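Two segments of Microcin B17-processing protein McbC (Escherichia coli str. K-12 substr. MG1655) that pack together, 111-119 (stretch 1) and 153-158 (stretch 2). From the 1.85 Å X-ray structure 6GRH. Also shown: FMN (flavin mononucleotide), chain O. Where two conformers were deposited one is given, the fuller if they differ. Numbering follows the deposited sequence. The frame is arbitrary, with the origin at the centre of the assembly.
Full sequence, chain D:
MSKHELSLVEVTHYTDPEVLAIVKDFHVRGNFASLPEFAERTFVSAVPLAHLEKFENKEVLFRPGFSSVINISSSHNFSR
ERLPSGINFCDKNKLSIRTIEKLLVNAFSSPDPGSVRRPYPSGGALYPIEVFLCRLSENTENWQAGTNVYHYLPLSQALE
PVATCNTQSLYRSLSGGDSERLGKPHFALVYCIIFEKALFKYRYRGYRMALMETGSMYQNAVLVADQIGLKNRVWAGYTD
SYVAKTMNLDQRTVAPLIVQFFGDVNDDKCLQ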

# COMPACT_ATOMS: atom_id res chain seq x y z
N PRO D 111 -21.05 -0.64 -36.88
CA PRO D 111 -21.20 -0.52 -38.34
C PRO D 111 -21.96 0.73 -38.77
O PRO D 111 -21.78 1.20 -39.89
N ASP D 112 -22.80 1.26 -37.88
CA ASP D 112 -23.55 2.50 -38.11
C ASP D 112 -22.74 3.72 -37.58
O ASP D 112 -22.56 3.87 -36.36
N PRO D 113 -22.29 4.61 -38.49
CA PRO D 113 -21.47 5.74 -38.02
C PRO D 113 -22.23 6.81 -37.19
O PRO D 113 -21.59 7.59 -36.50
N GLY D 114 -23.56 6.82 -37.25
CA GLY D 114 -24.39 7.69 -36.40
C GLY D 114 -24.67 7.13 -35.01
O GLY D 114 -25.24 7.83 -34.17
N SER D 115 -24.29 5.88 -34.76
CA SER D 115 -24.44 5.25 -33.44
C SER D 115 -23.24 5.47 -32.55
O SER D 115 -22.09 5.46 -33.02
N VAL D 116 -23.51 5.60 -31.26
CA VAL D 116 -22.47 5.64 -30.23
C VAL D 116 -22.25 4.33 -29.45
O VAL D 116 -21.46 4.32 -28.48
N ARG D 117 -22.94 3.25 -29.83
CA ARG D 117 -22.68 1.97 -29.21
C ARG D 117 -21.41 1.38 -29.83
O ARG D 117 -21.03 1.74 -30.94
N ARG D 118 -20.69 0.57 -29.06
CA ARG D 118 -19.49 -0.13 -29.53
C ARG D 118 -19.68 -1.63 -29.43
O ARG D 118 -20.54 -2.11 -28.70
N PRO D 119 -18.85 -2.40 -30.17
CA PRO D 119 -18.94 -3.87 -30.15
C PRO D 119 -18.40 -4.53 -28.88
O PRO D 119 -18.23 -5.75 -28.85
N LEU D 153 -10.27 7.17 -32.70
CA LEU D 153 -11.50 7.70 -32.09
C LEU D 153 -12.63 6.80 -32.54
O LEU D 153 -13.09 6.90 -33.69
N PRO D 154 -13.10 5.89 -31.66
CA PRO D 154 -14.04 4.85 -32.10
C PRO D 154 -15.46 5.30 -32.46
O PRO D 154 -16.15 4.59 -33.20
N LEU D 155 -15.90 6.45 -31.95
CA LEU D 155 -17.22 6.97 -32.25
C LEU D 155 -17.17 7.85 -33.49
O LEU D 155 -18.03 7.71 -34.34
N SER D 156 -16.15 8.70 -33.61
CA SER D 156 -15.94 9.49 -34.83
C SER D 156 -15.49 8.60 -36.02
O SER D 156 -15.69 8.96 -37.18
N GLN D 157 -14.88 7.45 -35.71
CA GLN D 157 -14.30 6.55 -36.72
C GLN D 157 -13.25 7.30 -37.52
O GLN D 157 -13.37 7.53 -38.72
N ALA D 158 -12.23 7.74 -36.78
CA ALA D 158 -11.21 8.62 -37.31
C ALA D 158 -9.91 8.43 -36.53
O ALA D 158 -9.92 7.90 -35.42

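Packing of the irregular segment 111-119 of McbC against the turn at 153-158, a contact that buries 338 Å² and has no direct hydrogen bond between the two stretches; waters supply the polar links. Pro-111 and Asp-112 direct their CA-to-CB bonds away from stretch 2. Asp-112 (chi1 t) instead stabilises its own type I turn, which runs to Ser-115: Gly-114 N donates to Asp-112 OD1 (3.1 Å) and Ser-115 N to Asp-112 O (3.1 Å). Pro-113, its ring C-gamma endo and its CA-to-CB bond sideways, meets the amide end of Gln-157, with Pro-113 CA 3.6 Å from Gln-157 NE2. Gln-157 points toward stretch 1 and reaches it in an extended form, chi1 m and chi2 t, from a backbone with positive phi. Water 1 bridges the backbones here, able to donate to Pro-113 O (2.9 Å) and Leu-155 O (2.8 Å), two carbonyls that cannot bond to each other. Gly-114 has no side chain and makes no contact across the interface. Ser-115 (chi1 t) stays clear of stretch 2 with its side chain, and its OG accepts from Arg-117 N (3.0 Å); its carbonyl is tied in through water 2, which can donate to Ser-115 O (2.8 Å) and Leu-155 O (2.9 Å) and accepts from Gln-157 NE2 (3.1 Å). Val-116 (chi1 m) lies where the two stretches bring their CA atoms closest, its CA 5.8 Å from the CA of Leu-155. Leu-155 (m, t), the residue most covered by the contact, points toward stretch 1, placing CD1 4.3 Å from Val-116 CB and CD2 3.5 Å from Val-116 O. Arg-117 (m, t, p) turns its CA-to-CB bond away and serves the cofactor instead: NE and NH2 both donate to O3P of the FMN phosphate, at 3.1 and 3.2 Å, with the oxygen at the edge of the guanidinium, where its N-H bonds point. On the backbone side, water 3 can donate to Pro-154 O (2.9 Å) and, weakly, to Arg-117 O (3.5 Å). Arg-118 (m, t, t) points toward stretch 2 and lays its long, buried side chain along Pro-154 and Leu-155. Its NH1 lies 3.5 Å from Pro-154 CG, Pro-154 CB sits over one face of the guanidinium, and its NE is 3.9 Å from Leu-155 CD2. These are packing contacts with carbon, leaving NH1 free to hydrogen-bond to a residue just outside the stretches. Pro-119 leaves the contact, its side chain out of reach of stretch 2.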

# COMPACT_ATOMS: atom_id res chain seq x y z
CB PRO D 111 -21.98 -1.79 -38.74
CG PRO D 111 -22.51 -2.36 -37.48
CD PRO D 111 -21.69 -1.85 -36.34
CB ASP D 112 -24.89 2.39 -37.36
CG ASP D 112 -25.77 3.62 -37.52
OD1 ASP D 112 -25.42 4.54 -38.29
OD2 ASP D 112 -26.84 3.66 -36.83
CB PRO D 113 -20.93 6.33 -39.33
CG PRO D 113 -21.95 5.98 -40.36
CD PRO D 113 -22.52 4.66 -39.95
CB SER D 115 -24.68 3.75 -33.58
OG SER D 115 -24.67 3.13 -32.31
CB VAL D 116 -22.71 6.79 -29.23
CG1 VAL D 116 -22.88 8.11 -29.99
CG2 VAL D 116 -23.91 6.50 -28.31
CB ARG D 117 -23.91 1.07 -29.33
CG ARG D 117 -25.13 1.70 -28.63
CD ARG D 117 -26.25 0.71 -28.38
NE ARG D 117 -25.78 -0.50 -27.70
CZ ARG D 117 -25.61 -1.66 -28.32
NH1 ARG D 117 -25.87 -1.75 -29.62
NH2 ARG D 117 -25.18 -2.71 -27.66
CB ARG D 118 -18.31 0.29 -28.67
CG ARG D 118 -18.11 1.78 -28.61
CD ARG D 118 -16.82 2.12 -27.88
NE ARG D 118 -16.88 3.47 -27.36
CZ ARG D 118 -15.85 4.18 -26.93
NH1 ARG D 118 -14.62 3.68 -26.91
NH2 ARG D 118 -16.09 5.41 -26.49
CB PRO D 119 -18.11 -4.29 -31.37
CG PRO D 119 -17.17 -3.17 -31.59
CD PRO D 119 -17.87 -1.92 -31.16
CB LEU D 153 -11.73 9.16 -32.52
CG LEU D 153 -10.63 10.17 -32.21
CD1 LEU D 153 -10.95 11.52 -32.84
CD2 LEU D 153 -10.43 10.32 -30.70
CB PRO D 154 -14.09 3.88 -30.93
CG PRO D 154 -13.07 4.36 -29.95
CD PRO D 154 -12.89 5.82 -30.20
CB LEU D 155 -17.80 7.73 -31.04
CG LEU D 155 -17.90 6.88 -29.77
CD1 LEU D 155 -18.58 7.66 -28.65
CD2 LEU D 155 -18.64 5.59 -30.05
CB SER D 156 -14.88 10.58 -34.61
OG SER D 156 -15.22 11.46 -33.57
CB GLN D 157 -15.39 5.90 -37.59
CG GLN D 157 -16.36 5.10 -36.73
CD GLN D 157 -17.30 4.18 -37.49
OE1 GLN D 157 -16.94 3.63 -38.52
NE2 GLN D 157 -18.50 3.98 -36.94
CB ALA D 158 -11.68 10.06 -37.23
N1 FMN O . -24.71 -2.79 -16.10
C2 FMN O . -25.48 -2.68 -14.99
O2 FMN O . -26.68 -2.40 -15.15
N3 FMN O . -24.99 -2.87 -13.74
C4 FMN O . -23.70 -3.19 -13.52
O4 FMN O . -23.26 -3.37 -12.36
C4A FMN O . -22.78 -3.31 -14.68
N5 FMN O . -21.47 -3.61 -14.54
C5A FMN O . -20.66 -3.73 -15.63
C6 FMN O . -19.32 -4.06 -15.45
C7 FMN O . -18.46 -4.18 -16.54
C7M FMN O . -17.01 -4.53 -16.31
C8 FMN O . -18.98 -3.98 -17.92
C8M FMN O . -18.06 -4.12 -19.10
C9 FMN O . -20.32 -3.66 -18.12
C9A FMN O . -21.20 -3.53 -17.02
N10 FMN O . -22.58 -3.20 -17.18
C10 FMN O . -23.38 -3.09 -16.02
C1' FMN O . -23.19 -2.99 -18.50
C2' FMN O . -22.93 -1.57 -18.96
O2' FMN O . -23.70 -0.66 -18.16
C3' FMN O . -23.23 -1.46 -20.46
O3' FMN O . -22.30 -2.25 -21.21
C4' FMN O . -23.19 -0.02 -20.97
O4' FMN O . -24.20 0.74 -20.31
C5' FMN O . -23.44 0.10 -22.48
O5' FMN O . -24.70 -0.48 -22.80
P FMN O . -24.81 -1.69 -23.85
O1P FMN O . -23.99 -2.83 -23.29
O2P FMN O . -26.30 -1.99 -23.86
O3P FMN O . -24.28 -1.05 -25.10
O HOH W 1 -19.01 8.80 -36.67
O HOH W 2 -19.75 5.41 -34.54
O HOH W 3 -18.82 3.42 -33.02